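Anaerobically-induced outer membrane porin OprE (Pseudomonas aeruginosa, PDB 4FRX) probably acts as a porin, forming an OprD-family beta-barrel channel through which small solutes would cross the outer membrane. Local coordinates at residues G44-Y49 with D63-L68; K14-L19 with S431-L436; T18-Y23 with Y133-L138. All blocks are in the same frame, centred on the assembly; numbering follows the deposited sequence.

Interaction 1 (G44-Y49 with D63-L68). With C8E ((hydroxyethyloxy)tri(ethyloxy)octane), chain D.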
# COMPACT_ATOMS: atom_id res chain seq x y z
N GLY A 44 -18.16 -0.97 -7.88
CA GLY A 44 -17.10 -0.15 -8.44
C GLY A 44 -16.80 -0.54 -9.88
O GLY A 44 -16.97 -1.70 -10.26
N PHE A 45 -16.36 0.44 -10.67
CA PHE A 45 -16.01 0.21 -12.06
C PHE A 45 -14.66 0.86 -12.26
O PHE A 45 -14.48 2.05 -11.97
CB PHE A 45 -17.03 0.86 -13.00
CG PHE A 45 -18.45 0.45 -12.76
CD1 PHE A 45 -19.20 1.04 -11.74
CD2 PHE A 45 -19.07 -0.49 -13.58
CE1 PHE A 45 -20.53 0.69 -11.52
CE2 PHE A 45 -20.41 -0.86 -13.36
CZ PHE A 45 -21.13 -0.26 -12.32
N ILE A 46 -13.71 0.07 -12.72
CA ILE A 46 -12.34 0.55 -12.90
C ILE A 46 -11.97 0.28 -14.34
O ILE A 46 -11.77 -0.87 -14.73
CB ILE A 46 -11.37 -0.18 -11.96
CG1 ILE A 46 -11.78 0.06 -10.51
CG2 ILE A 46 -9.94 0.26 -12.25
CD1 ILE A 46 -11.46 -1.09 -9.58
N LEU A 47 -11.89 1.34 -15.13
CA LEU A 47 -11.63 1.22 -16.55
C LEU A 47 -10.25 1.78 -16.88
O LEU A 47 -10.00 2.98 -16.73
CB LEU A 47 -12.73 1.95 -17.31
CG LEU A 47 -12.62 2.15 -18.81
CD1 LEU A 47 -12.41 0.84 -19.53
CD2 LEU A 47 -13.91 2.81 -19.28
N ASN A 48 -9.33 0.91 -17.31
CA ASN A 48 -7.98 1.34 -17.66
C ASN A 48 -7.86 1.36 -19.17
O ASN A 48 -8.36 0.46 -19.82
CB ASN A 48 -6.93 0.37 -17.13
CG ASN A 48 -7.11 0.02 -15.67
OD1 ASN A 48 -7.96 -0.79 -15.31
ND2 ASN A 48 -6.28 0.61 -14.82
N TYR A 49 -7.21 2.38 -19.72
CA TYR A 49 -6.87 2.39 -21.13
C TYR A 49 -5.38 2.69 -21.20
O TYR A 49 -4.89 3.52 -20.46
CB TYR A 49 -7.68 3.44 -21.90
CG TYR A 49 -7.08 3.81 -23.23
CD1 TYR A 49 -7.25 2.99 -24.35
CD2 TYR A 49 -6.32 4.96 -23.38
CE1 TYR A 49 -6.68 3.33 -25.57
CE2 TYR A 49 -5.75 5.30 -24.59
CZ TYR A 49 -5.93 4.48 -25.68
OH TYR A 49 -5.36 4.83 -26.87
N ASP A 63 -2.12 7.18 -21.12
CA ASP A 63 -2.96 6.23 -20.41
C ASP A 63 -4.10 6.98 -19.71
O ASP A 63 -3.97 8.16 -19.41
CB ASP A 63 -2.17 5.45 -19.35
CG ASP A 63 -1.13 4.51 -19.94
OD1 ASP A 63 -1.09 4.32 -21.17
OD2 ASP A 63 -0.36 3.93 -19.15
N ALA A 64 -5.20 6.27 -19.45
CA ALA A 64 -6.34 6.87 -18.75
C ALA A 64 -6.87 5.86 -17.74
O ALA A 64 -6.94 4.66 -18.02
CB ALA A 64 -7.44 7.26 -19.74
N LEU A 65 -7.21 6.36 -16.56
CA LEU A 65 -7.79 5.52 -15.52
C LEU A 65 -9.11 6.14 -15.07
O LEU A 65 -9.13 7.20 -14.46
CB LEU A 65 -6.82 5.39 -14.34
CG LEU A 65 -7.41 4.61 -13.16
CD1 LEU A 65 -7.64 3.16 -13.56
CD2 LEU A 65 -6.55 4.72 -11.92
N GLY A 66 -10.22 5.48 -15.42
CA GLY A 66 -11.55 5.95 -15.05
C GLY A 66 -12.06 5.14 -13.87
O GLY A 66 -12.01 3.92 -13.90
N LEU A 67 -12.53 5.83 -12.84
CA LEU A 67 -12.98 5.17 -11.62
C LEU A 67 -14.40 5.62 -11.28
O LEU A 67 -14.67 6.82 -11.27
CB LEU A 67 -12.05 5.55 -10.46
CG LEU A 67 -10.55 5.27 -10.59
CD1 LEU A 67 -9.83 5.61 -9.29
CD2 LEU A 67 -10.34 3.82 -10.93
N LEU A 68 -15.31 4.68 -11.01
CA LEU A 68 -16.68 5.03 -10.64
C LEU A 68 -17.15 4.13 -9.51
O LEU A 68 -16.98 2.92 -9.57
CB LEU A 68 -17.63 4.86 -11.83
CG LEU A 68 -19.13 4.94 -11.52
CD1 LEU A 68 -19.56 6.34 -11.10
CD2 LEU A 68 -19.93 4.48 -12.73
C1 C8E D . -16.47 3.00 -15.94
C2 C8E D . -15.53 4.11 -15.47
C3 C8E D . -16.27 5.44 -15.45
C4 C8E D . -15.40 6.57 -14.91
C5 C8E D . -16.19 7.88 -14.91
C6 C8E D . -15.29 9.11 -15.00
C7 C8E D . -16.18 10.35 -15.05
C8 C8E D . -15.37 11.62 -15.30
O9 C8E D . -15.37 12.43 -14.15
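From Phe45 opposite Leu68 to Tyr49 opposite Ala64, the strands 44-49 and 63-68 run antiparallel in unbroken register, their axes 4.8 Å apart and their directions at 172°. Three hydrogen-bonded pairs, Phe45-Leu68, Leu47-Gly66 and Tyr49-Ala64, each exchange two N-H...O bonds; the Gly66 N to Leu47 O bond, at 2.8 Å, is nearly straight at 173°. In this stretch of wall one face meets detergent and the other faces an inner loop. The face of Phe45, Leu47, Tyr49, Ala64 and Leu68 is largely apolar, and the detergent lies against its Phe45-Leu68 end. Phe45 and Leu68 lie side by side and point the same way, with Leu68 CD2 3.7 Å from the ring atom CD1 of Phe45; the Leu68 carbonyl oxygen sits in the plane of that ring, at its edge. The octyl tail of the C8E molecule crosses the glycine: its C4 is 3.6 Å from Leu67 N, while its C1 comes within 3.7 Å of Phe45 CB. Gly66 has no side chain, and the tail lies close over its backbone.

The other face carries Ile46, Asn48, Leu65 and Leu67. Ile46 CG2 faces two leucine methyls of the other strand, 3.8 Å from Leu67 CD2 and 3.9 Å from Leu65 CD1. That CD1 also reaches the amide of Asn48, alongside which Leu65 runs with its CG anti to the backbone N (chi1 176°). Ile46 and Leu67 continue onto Leu139 of the inner loop, and Asp63 forms salt bridges with Lys111 and Arg120. The hairpin is flanked by strand 17-28, beside 37-50, and by strand 102-114, beside 59-71.

Interaction 2 (K14-L19 with S431-L436)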
# COMPACT_ATOMS: atom_id res chain seq x y z
N LYS A 14 -4.38 -0.95 -25.45
CA LYS A 14 -5.15 -1.90 -24.67
C LYS A 14 -6.10 -1.15 -23.73
O LYS A 14 -5.88 0.00 -23.40
CB LYS A 14 -4.21 -2.80 -23.86
CG LYS A 14 -3.58 -3.92 -24.69
N ALA A 15 -7.19 -1.80 -23.33
CA ALA A 15 -8.07 -1.20 -22.32
C ALA A 15 -8.10 -2.06 -21.07
O ALA A 15 -7.06 -2.61 -20.70
CB ALA A 15 -9.46 -0.96 -22.87
N SER A 16 -9.26 -2.13 -20.41
CA SER A 16 -9.62 -3.09 -19.34
C SER A 16 -10.70 -2.55 -18.45
O SER A 16 -10.65 -1.39 -18.07
CB SER A 16 -8.44 -3.53 -18.47
OG SER A 16 -8.67 -4.85 -18.05
N LEU A 17 -11.66 -3.41 -18.10
CA LEU A 17 -12.68 -3.06 -17.12
C LEU A 17 -12.68 -4.06 -15.96
O LEU A 17 -12.85 -5.27 -16.16
CB LEU A 17 -14.06 -3.01 -17.78
CG LEU A 17 -15.25 -2.60 -16.91
CD1 LEU A 17 -15.07 -1.17 -16.40
CD2 LEU A 17 -16.56 -2.73 -17.69
N THR A 18 -12.48 -3.56 -14.75
CA THR A 18 -12.64 -4.38 -13.57
C THR A 18 -13.92 -3.97 -12.84
O THR A 18 -14.22 -2.79 -12.69
CB THR A 18 -11.40 -4.29 -12.66
OG1 THR A 18 -10.30 -4.91 -13.34
CG2 THR A 18 -11.63 -5.02 -11.33
N LEU A 19 -14.70 -4.97 -12.43
CA LEU A 19 -15.95 -4.74 -11.75
C LEU A 19 -15.69 -5.23 -10.35
O LEU A 19 -15.21 -6.35 -10.18
CB LEU A 19 -17.08 -5.56 -12.39
CG LEU A 19 -17.36 -5.29 -13.86
CD1 LEU A 19 -18.48 -6.19 -14.37
CD2 LEU A 19 -17.74 -3.83 -14.05
N SER A 431 -15.13 -9.83 -7.62
CA SER A 431 -14.37 -9.07 -8.61
C SER A 431 -14.32 -9.80 -9.94
O SER A 431 -14.34 -11.02 -9.99
CB SER A 431 -12.95 -8.81 -8.11
OG SER A 431 -12.26 -7.98 -9.04
N TYR A 432 -14.25 -9.03 -11.03
CA TYR A 432 -14.18 -9.61 -12.37
C TYR A 432 -13.51 -8.62 -13.29
O TYR A 432 -13.90 -7.44 -13.35
CB TYR A 432 -15.57 -9.96 -12.89
CG TYR A 432 -15.55 -10.66 -14.23
CD1 TYR A 432 -15.23 -12.01 -14.33
CD2 TYR A 432 -15.86 -9.97 -15.40
CE1 TYR A 432 -15.21 -12.66 -15.56
CE2 TYR A 432 -15.84 -10.62 -16.63
CZ TYR A 432 -15.52 -11.95 -16.71
OH TYR A 432 -15.50 -12.59 -17.93
N THR A 433 -12.49 -9.08 -14.00
CA THR A 433 -11.78 -8.24 -14.95
C THR A 433 -11.97 -8.77 -16.36
O THR A 433 -11.80 -9.96 -16.60
CB THR A 433 -10.29 -8.19 -14.63
OG1 THR A 433 -10.10 -7.57 -13.36
CG2 THR A 433 -9.53 -7.39 -15.69
N LEU A 434 -12.34 -7.89 -17.28
CA LEU A 434 -12.54 -8.33 -18.66
C LEU A 434 -11.87 -7.44 -19.69
O LEU A 434 -11.78 -6.23 -19.51
CB LEU A 434 -14.02 -8.56 -18.99
CG LEU A 434 -15.13 -7.50 -19.10
CD1 LEU A 434 -14.82 -6.25 -18.35
CD2 LEU A 434 -15.50 -7.19 -20.54
N PRO A 435 -11.34 -8.07 -20.76
CA PRO A 435 -10.71 -7.36 -21.88
C PRO A 435 -11.67 -6.52 -22.75
O PRO A 435 -12.72 -7.03 -23.13
CB PRO A 435 -10.05 -8.47 -22.71
CG PRO A 435 -10.71 -9.74 -22.28
CD PRO A 435 -11.14 -9.53 -20.85
N LEU A 436 -11.30 -5.27 -23.05
CA LEU A 436 -12.12 -4.37 -23.86
C LEU A 436 -11.30 -3.85 -25.05
O LEU A 436 -11.69 -2.86 -25.64
CB LEU A 436 -12.56 -3.13 -23.07
CG LEU A 436 -13.50 -3.20 -21.89
CD1 LEU A 436 -13.82 -1.79 -21.45
CD2 LEU A 436 -14.77 -3.95 -22.23
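Thr18 OG1 and Thr433 OG1 meet at 2.7 Å, and either hydroxyl could be the donor. Both threonines have OG1 anti to the carbonyl carbon (chi1 -67° and -64°), which brings the hydroxyls together across a non-hydrogen-bonded pair whose CA atoms are only 4.2 Å apart. The methyls flank this bond: Thr433 CG2 faces Ser16 OG, and Thr18 CG2 lies 3.8 Å from Ser431 OG.

On the face of Leu17, Leu19, Tyr432 and Leu434 the character is mainly apolar. Leu434 lies alongside Leu17 with its CG in the crowded position between backbone N and carbonyl carbon, and its CD1 is placed 3.4 Å from Leu17 CB. That is tighter than usual carbon contact, so its exact length is doubtful. Leu436 CD1 approaches the same CB at 3.9 Å, while further along Leu436 CB rests on Ala15 CB. Backbone bonds in the Leu17-Leu434 and Leu19-Tyr432 pairs hold the strands in register; the bond from Leu17 N to Leu434 O is the longest of them, 3.2 Å, at the end where regular strand gives way to loop.

Here is the classic closure of a beta-barrel: the N-terminal strand 17-28 pairs antiparallel with the C-terminal strand 423-434, with strands 37-50 and 399-409 as their next neighbours round the wall.

Interaction 3 (T18-Y23 with Y133-L138)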
# COMPACT_ATOMS: atom_id res chain seq x y z
N THR A 18 -12.48 -3.56 -14.75
CA THR A 18 -12.64 -4.38 -13.57
C THR A 18 -13.92 -3.97 -12.84
O THR A 18 -14.22 -2.79 -12.69
CB THR A 18 -11.40 -4.29 -12.66
OG1 THR A 18 -10.30 -4.91 -13.34
CG2 THR A 18 -11.63 -5.02 -11.33
N LEU A 19 -14.70 -4.97 -12.43
CA LEU A 19 -15.95 -4.74 -11.75
C LEU A 19 -15.69 -5.23 -10.35
O LEU A 19 -15.21 -6.35 -10.18
CB LEU A 19 -17.08 -5.56 -12.39
CG LEU A 19 -17.36 -5.29 -13.86
CD1 LEU A 19 -18.48 -6.19 -14.37
CD2 LEU A 19 -17.74 -3.83 -14.05
N ARG A 20 -15.94 -4.38 -9.37
CA ARG A 20 -15.67 -4.74 -7.98
C ARG A 20 -16.89 -4.50 -7.11
O ARG A 20 -17.31 -3.36 -6.90
CB ARG A 20 -14.49 -3.95 -7.42
CG ARG A 20 -14.07 -4.39 -6.01
CD ARG A 20 -12.96 -3.50 -5.43
NE ARG A 20 -11.70 -3.70 -6.16
CZ ARG A 20 -10.61 -2.96 -5.96
NH1 ARG A 20 -10.62 -1.99 -5.06
NH2 ARG A 20 -9.51 -3.20 -6.67
N ASN A 21 -17.45 -5.57 -6.57
CA ASN A 21 -18.53 -5.39 -5.62
C ASN A 21 -17.94 -5.53 -4.22
O ASN A 21 -17.41 -6.59 -3.88
CB ASN A 21 -19.64 -6.41 -5.87
CG ASN A 21 -20.88 -6.12 -5.04
OD1 ASN A 21 -20.99 -6.58 -3.92
ND2 ASN A 21 -21.80 -5.35 -5.60
N PHE A 22 -18.00 -4.45 -3.44
CA PHE A 22 -17.28 -4.35 -2.17
C PHE A 22 -18.18 -4.07 -0.98
O PHE A 22 -18.84 -3.04 -0.91
CB PHE A 22 -16.19 -3.26 -2.25
CG PHE A 22 -15.35 -3.16 -1.01
CD1 PHE A 22 -14.23 -3.97 -0.85
CD2 PHE A 22 -15.67 -2.26 -0.01
CE1 PHE A 22 -13.45 -3.88 0.30
CE2 PHE A 22 -14.91 -2.17 1.15
CZ PHE A 22 -13.79 -2.98 1.30
N TYR A 23 -18.18 -5.01 -0.04
CA TYR A 23 -18.96 -4.87 1.16
C TYR A 23 -18.02 -4.83 2.37
O TYR A 23 -17.11 -5.63 2.46
CB TYR A 23 -19.92 -6.05 1.27
CG TYR A 23 -20.64 -6.09 2.59
CD1 TYR A 23 -21.78 -5.32 2.80
CD2 TYR A 23 -20.18 -6.88 3.63
CE1 TYR A 23 -22.43 -5.35 4.02
CE2 TYR A 23 -20.82 -6.92 4.84
CZ TYR A 23 -21.95 -6.15 5.03
OH TYR A 23 -22.57 -6.20 6.25
N TYR A 133 0.43 2.55 -3.37
CA TYR A 133 -0.93 3.03 -3.26
C TYR A 133 -1.82 2.03 -2.52
O TYR A 133 -1.65 0.82 -2.64
CB TYR A 133 -1.51 3.36 -4.63
CG TYR A 133 -1.85 2.17 -5.50
CD1 TYR A 133 -0.86 1.49 -6.21
CD2 TYR A 133 -3.16 1.74 -5.64
CE1 TYR A 133 -1.18 0.41 -7.01
CE2 TYR A 133 -3.49 0.67 -6.44
CZ TYR A 133 -2.50 0.01 -7.13
OH TYR A 133 -2.82 -1.05 -7.94
N ASN A 134 -2.76 2.56 -1.75
CA ASN A 134 -3.72 1.73 -1.06
C ASN A 134 -4.89 1.38 -1.97
O ASN A 134 -5.32 2.19 -2.79
CB ASN A 134 -4.24 2.44 0.19
CG ASN A 134 -5.19 1.58 0.98
OD1 ASN A 134 -6.41 1.64 0.79
ND2 ASN A 134 -4.65 0.74 1.86
N ASP A 135 -5.39 0.15 -1.84
CA ASP A 135 -6.57 -0.27 -2.58
C ASP A 135 -7.40 -1.19 -1.69
O ASP A 135 -7.85 -2.26 -2.12
CB ASP A 135 -6.15 -0.99 -3.86
CG ASP A 135 -7.29 -1.15 -4.84
OD1 ASP A 135 -8.34 -0.49 -4.67
OD2 ASP A 135 -7.13 -1.95 -5.79
N GLY A 136 -7.60 -0.76 -0.45
CA GLY A 136 -8.29 -1.57 0.54
C GLY A 136 -9.80 -1.39 0.58
O GLY A 136 -10.47 -1.98 1.43
N ARG A 137 -10.35 -0.56 -0.31
CA ARG A 137 -11.80 -0.33 -0.29
C ARG A 137 -12.38 -0.53 -1.69
O ARG A 137 -12.12 -1.54 -2.32
CB ARG A 137 -12.15 1.04 0.29
CG ARG A 137 -11.74 1.22 1.79
CD ARG A 137 -12.49 0.26 2.72
NE ARG A 137 -12.15 0.50 4.14
CZ ARG A 137 -11.15 -0.10 4.79
NH1 ARG A 137 -10.38 -0.98 4.17
NH2 ARG A 137 -10.92 0.18 6.07
N LEU A 138 -13.15 0.44 -2.16
CA LEU A 138 -13.87 0.26 -3.44
C LEU A 138 -13.06 0.69 -4.66
O LEU A 138 -13.00 -0.02 -5.67
CB LEU A 138 -15.20 1.03 -3.42
CG LEU A 138 -16.16 0.83 -4.60
CD1 LEU A 138 -16.56 -0.63 -4.73
CD2 LEU A 138 -17.40 1.71 -4.45
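Arg20 leaves the barrel wall with its CB directed at loop 133-138 and runs out extended, CG anti to the backbone N, until a bend at chi3 (-68°) turns its head group toward Asp135. Along the way CD passes 3.5 Å from Leu138 O, NE passes it more distantly, and CZ faces both carboxylate oxygens. At the tip the guanidinium grips the Asp135 carboxylate end-on in a two-bond salt bridge, NH1 to OD1 and NH2 to OD2, both at 2.8 Å. The first bond is straight at 179° and lies in the guanidinium plane, but the two flat groups are turned 41° apart, so NH1 meets OD1 from above the carboxylate plane while NH2 reaches OD2 on its syn side, also tilted out of that plane. NH1 also donates to Arg137 O at 3.2 Å, from above that carbonyl's plane, tying side chain and loop backbone to one nitrogen.

In an Asx turn Asn134 OD1 accepts from Gly136 N; this bond spans Asp135, whose carboxylate projects from the turn.

Two residues on, Phe22 packs against the same loop. Arg137 CA lies over the ring face in a CH-pi contact, 3.9 Å from the centroid, Arg137 O lies above the ring plane, offset toward the rim, and Leu138 CD1 packs 3.6 Å from Phe22 CB. Such fastening of an inward-folded loop is consistent with the narrowed pores of OprD-family channels. The loop, running from strand 131-132 to strand 142-150, thus meets strand 17-28, whose Arg20 and Phe22 also touch Ile429 of neighbouring strand 423-434.

Strand 17-28 is common ground: interaction 2 uses its beginning and the residues just before it, interaction 3 its next residues, sharing Thr18 and Leu19. Interaction 1 begins on the adjoining strand 37-50, linked to segment 14-19 by probable hydrogen bonds from Asn48 N to Ser16 O and Thr18 N to Ile46 O. The centre of interaction 1 lies about 9 Å from that of interaction 2 and about 12 Å from that of interaction 3; those two are about 14 Å apart. Along the chain, the hairpin is local, the loop contact spans some 110 residues, and the closure over 400. A barrel's general scheme emerges: neighbouring strands pair, the termini seal the wall, and a loop folds inside.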